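Local coordinates for putative uronate isomerase (Thermotoga maritima, PDB 4NAR), which probably acts as a lactate racemase-like enzyme, interconverting the two enantiomers of a 2-hydroxy acid, at residues Asn149-Val152 / Gly158-Gly161; Asn222-Glu227 / Glu250-Leu255. One frame throughout, in Å; residues are numbered along the deposited sequence.

Contact 1: Asn149-Val152 / Gly158-Gly161. With ACT (acetate ion), chain E.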
# COMPACT_ATOMS: atom_id res chain seq x y z
N ASN A 149 9.24 -7.18 -1.93
CA ASN A 149 7.98 -6.46 -2.09
C ASN A 149 6.86 -7.44 -2.46
O ASN A 149 7.12 -8.61 -2.72
CB ASN A 149 8.16 -5.37 -3.15
CG ASN A 149 8.75 -5.92 -4.46
OD1 ASN A 149 8.01 -6.18 -5.42
ND2 ASN A 149 10.09 -6.08 -4.51
N GLY A 150 5.62 -6.97 -2.48
CA GLY A 150 4.51 -7.85 -2.78
C GLY A 150 3.47 -7.19 -3.66
O GLY A 150 3.19 -5.97 -3.52
N THR A 151 2.87 -7.98 -4.55
CA THR A 151 1.99 -7.43 -5.59
C THR A 151 0.54 -7.87 -5.44
O THR A 151 0.22 -9.07 -5.39
CB THR A 151 2.50 -7.75 -7.02
OG1 THR A 151 3.77 -7.11 -7.24
CG2 THR A 151 1.50 -7.28 -8.07
N VAL A 152 -0.34 -6.87 -5.40
CA VAL A 152 -1.76 -7.04 -5.12
C VAL A 152 -2.46 -5.82 -5.73
O VAL A 152 -1.82 -4.78 -5.93
CB VAL A 152 -1.96 -7.14 -3.57
CG1 VAL A 152 -3.15 -6.34 -3.08
CG2 VAL A 152 -2.06 -8.60 -3.14
N GLY A 158 -2.60 1.14 -8.99
CA GLY A 158 -3.09 0.05 -9.83
C GLY A 158 -2.81 -1.30 -9.20
O GLY A 158 -3.73 -2.06 -8.89
N PHE A 159 -1.53 -1.59 -9.01
CA PHE A 159 -1.09 -2.78 -8.29
C PHE A 159 -0.02 -2.33 -7.30
O PHE A 159 0.60 -1.28 -7.51
CB PHE A 159 -0.49 -3.82 -9.25
CG PHE A 159 -1.53 -4.57 -10.06
CD1 PHE A 159 -2.13 -5.72 -9.53
CD2 PHE A 159 -1.94 -4.11 -11.32
CE1 PHE A 159 -3.11 -6.42 -10.26
CE2 PHE A 159 -2.93 -4.81 -12.06
CZ PHE A 159 -3.51 -5.96 -11.53
N SER A 160 0.20 -3.10 -6.23
CA SER A 160 1.34 -2.84 -5.33
C SER A 160 2.55 -3.63 -5.80
O SER A 160 2.47 -4.38 -6.78
CB SER A 160 1.01 -3.24 -3.89
OG SER A 160 0.64 -4.61 -3.83
N GLY A 161 3.68 -3.47 -5.13
CA GLY A 161 4.88 -4.21 -5.48
C GLY A 161 5.83 -3.44 -6.38
O GLY A 161 5.57 -2.28 -6.74
C ACT E . 5.00 -2.76 -1.53
O ACT E . 4.16 -2.32 -2.33
OXT ACT E . 5.46 -3.88 -1.83
CH3 ACT E . 5.42 -1.97 -0.32

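Contact 2: Asn222-Glu227 / Glu250-Leu255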
# COMPACT_ATOMS: atom_id res chain seq x y z
N ASN A 222 9.91 -10.02 -5.77
CA ASN A 222 8.52 -9.60 -5.91
C ASN A 222 7.58 -10.80 -5.66
O ASN A 222 7.49 -11.73 -6.47
CB ASN A 222 8.31 -9.01 -7.31
CG ASN A 222 7.03 -8.18 -7.43
OD1 ASN A 222 6.06 -8.39 -6.68
ND2 ASN A 222 7.02 -7.23 -8.37
N MSE A 223 6.91 -10.77 -4.52
CA MSE A 223 6.04 -11.86 -4.10
C MSE A 223 4.64 -11.74 -4.67
O MSE A 223 4.11 -10.64 -4.86
CB MSE A 223 5.92 -11.86 -2.58
CG MSE A 223 7.20 -12.19 -1.81
SE MSE A 223 6.91 -11.92 0.10
CE MSE A 223 6.42 -10.04 0.12
N VAL A 224 4.01 -12.89 -4.93
CA VAL A 224 2.58 -12.94 -5.20
C VAL A 224 1.99 -14.10 -4.37
O VAL A 224 2.61 -15.17 -4.25
CB VAL A 224 2.27 -13.12 -6.71
CG1 VAL A 224 0.78 -12.98 -6.97
CG2 VAL A 224 3.03 -12.10 -7.54
N TYR A 225 0.82 -13.89 -3.78
CA TYR A 225 0.24 -14.88 -2.89
C TYR A 225 -1.28 -14.75 -2.82
O TYR A 225 -1.86 -13.73 -3.20
CB TYR A 225 0.81 -14.72 -1.48
CG TYR A 225 0.82 -13.27 -1.06
CD1 TYR A 225 1.93 -12.47 -1.33
CD2 TYR A 225 -0.27 -12.69 -0.42
CE1 TYR A 225 1.94 -11.13 -0.98
CE2 TYR A 225 -0.26 -11.34 -0.05
CZ TYR A 225 0.85 -10.56 -0.34
OH TYR A 225 0.89 -9.23 0.00
N GLU A 226 -1.90 -15.81 -2.31
CA GLU A 226 -3.31 -15.77 -1.95
C GLU A 226 -3.44 -15.71 -0.44
O GLU A 226 -2.54 -16.14 0.29
CB GLU A 226 -4.04 -17.00 -2.47
CG GLU A 226 -4.18 -17.03 -3.96
CD GLU A 226 -4.24 -18.45 -4.49
OE1 GLU A 226 -4.07 -19.39 -3.68
OE2 GLU A 226 -4.46 -18.61 -5.71
N GLU A 227 -4.57 -15.17 0.02
CA GLU A 227 -4.91 -15.21 1.43
C GLU A 227 -6.30 -15.80 1.59
O GLU A 227 -7.29 -15.19 1.17
CB GLU A 227 -4.84 -13.83 2.06
CG GLU A 227 -5.24 -13.84 3.52
CD GLU A 227 -4.71 -12.64 4.28
OE1 GLU A 227 -4.12 -11.74 3.62
OE2 GLU A 227 -4.89 -12.60 5.52
N GLU A 250 5.72 -6.48 -13.77
CA GLU A 250 4.80 -6.79 -14.86
C GLU A 250 4.35 -8.25 -14.82
O GLU A 250 3.17 -8.58 -15.01
CB GLU A 250 5.41 -6.44 -16.22
CG GLU A 250 5.19 -4.98 -16.57
CD GLU A 250 6.20 -4.46 -17.59
OE1 GLU A 250 7.15 -5.19 -17.96
OE2 GLU A 250 6.02 -3.29 -18.03
N LYS A 251 5.30 -9.14 -14.55
CA LYS A 251 4.97 -10.54 -14.38
C LYS A 251 4.05 -10.69 -13.19
O LYS A 251 3.03 -11.40 -13.28
CB LYS A 251 6.23 -11.37 -14.19
CG LYS A 251 6.68 -12.09 -15.46
CD LYS A 251 8.03 -11.53 -15.97
CE LYS A 251 8.79 -12.56 -16.83
NZ LYS A 251 10.23 -12.14 -17.06
N ALA A 252 4.40 -10.03 -12.08
CA ALA A 252 3.59 -10.08 -10.87
C ALA A 252 2.14 -9.69 -11.14
O ALA A 252 1.22 -10.39 -10.71
CB ALA A 252 4.17 -9.16 -9.81
N CYS A 253 1.95 -8.58 -11.85
CA CYS A 253 0.60 -8.07 -12.13
C CYS A 253 -0.25 -9.04 -12.95
O CYS A 253 -1.47 -9.16 -12.74
CB CYS A 253 0.69 -6.73 -12.85
SG CYS A 253 1.29 -5.37 -11.82
N GLU A 254 0.38 -9.72 -13.90
CA GLU A 254 -0.30 -10.72 -14.72
C GLU A 254 -0.83 -11.88 -13.88
O GLU A 254 -1.94 -12.35 -14.09
CB GLU A 254 0.60 -11.23 -15.85
CG GLU A 254 -0.12 -12.16 -16.82
CD GLU A 254 -1.54 -11.65 -17.19
OE1 GLU A 254 -1.65 -10.56 -17.80
OE2 GLU A 254 -2.53 -12.35 -16.87
N LEU A 255 -0.05 -12.31 -12.89
CA LEU A 255 -0.50 -13.39 -12.01
C LEU A 255 -1.57 -12.88 -11.05
O LEU A 255 -2.64 -13.50 -10.92
CB LEU A 255 0.67 -14.03 -11.24
CG LEU A 255 0.20 -15.22 -10.38
CD1 LEU A 255 -0.54 -16.27 -11.24
CD2 LEU A 255 1.33 -15.86 -9.59

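Contact 1: Asn149-Val152 / Gly158-Gly161
G150 and G161 bring their backbone N-H groups together at a small anion pocket, formed near the end of strand 144-150, where the chain doubles back through 158-161. The acetate bound there spans the two segments. G150 N reaches its OXT at 3.2 Å, almost straight (170° at the hydrogen), and G161 N reaches its other oxygen, O, at 3.1 Å; R41 supplies a further bond from its guanidinium. Behind the anion the segments are laced together by S160. Its N donates to V152 O at 2.6 Å. With OG between the backbone N and the carbonyl carbon (chi1 57°), the hydroxyl lies 2.9 Å from G150 O, and V152 O is a second possible acceptor for the same single proton. T151 turns its side chain away from the acetate: OG1 sits 3.1 Å from S160 O but has a stronger partner in N222, while CG2 lies obliquely against CB of F159. With an alanine here, N222 OD1 would probably be left without its hydroxyl mate and a gap would open beside F159. G161 is tucked so close to T151 OG1 and G150 O that a CB would collide with both, and its backbone angles favour glycine too. N149 OD1 lies against the G161 carbonyl carbon and bonds G162 N. Two main-chain N-H groups plus an arginine make a site able to take a carboxylate, and a sulfate lies about 5 Å from the S160 side chain; both anions probably came from the crystallisation liquor, so a hydroxy-acid substrate here is only a possibility.

Contact 2: Asn222-Glu227 / Glu250-Leu255
V224 and A252 meet at the heart of this contact, where one methyl of the valine, CG2, sits 3.9 Å from A252 CB and just as near the alanine CA. The small alanine probably allows the close approach of the helix: the two CA atoms, V224 and A252, are 6.4 Å apart. The other valine methyl, CG1, stands anti to the backbone N (chi1 -172°), which turns it along the strand to meet L255 CD2 at 3.9 Å. These two side chains pass each other at a slant, and L255 also leans on A235 of the next strand. At the other end N222 lays its flat amide over the A252 methyl. The CB of A252 lies 3.7 Å from both N222 OD1 and ND2, over the face of the group, and the T151 bond probably helps fix the amide's rotation.

This is a helix laid on a sheet, as in layered alpha/beta folds. Strand 217-227 turns into its antiparallel neighbour 231-240, and helix 241-259 follows, lying along 217-227 with the axes of the two short segments 8.8 Å apart and only 5° from parallel.

Beyond those four residues the contact soon falls away. M223 and Y225 point to the opposite face of the sheet, where M223, a selenomethionine, packs on D43 and F44. C253, though buried, turns from the strand to touch F159. On the helix, E250, K251 and E254 are exposed to solvent. Past the valine the strand carries E226 and E227, both partly exposed: E226 forms a salt bridge with R234 and touches L259 further along the helix, E227 forms one with K417, and neither meets 250-255.

Overall arrangement
The two contacts have their centres about 7 Å apart and are joined through neighbouring strands, 144-150 and 217-227, of one sheet. Backbone pairing carries part of the link: N149 O and M223 N are 2.8 Å apart, a probable hydrogen bond. T151 adds a side-chain link, its OG1 lying 2.7 Å from N222 OD1 and 3.3 Å from A252 CB, and N149 OD1 packs 3.0 Å from N222 CG. Contact 2 therefore backs contact 1, with helix 241-259 also bearing on the F159 ring. Of the two, only contact 1 touches the acetate, with R41 as a further donor. N222 stands further back, reaching the anion only through T151 and the S160-G161 peptide, whose O faces T151 OG1 and whose N-H bonds the acetate.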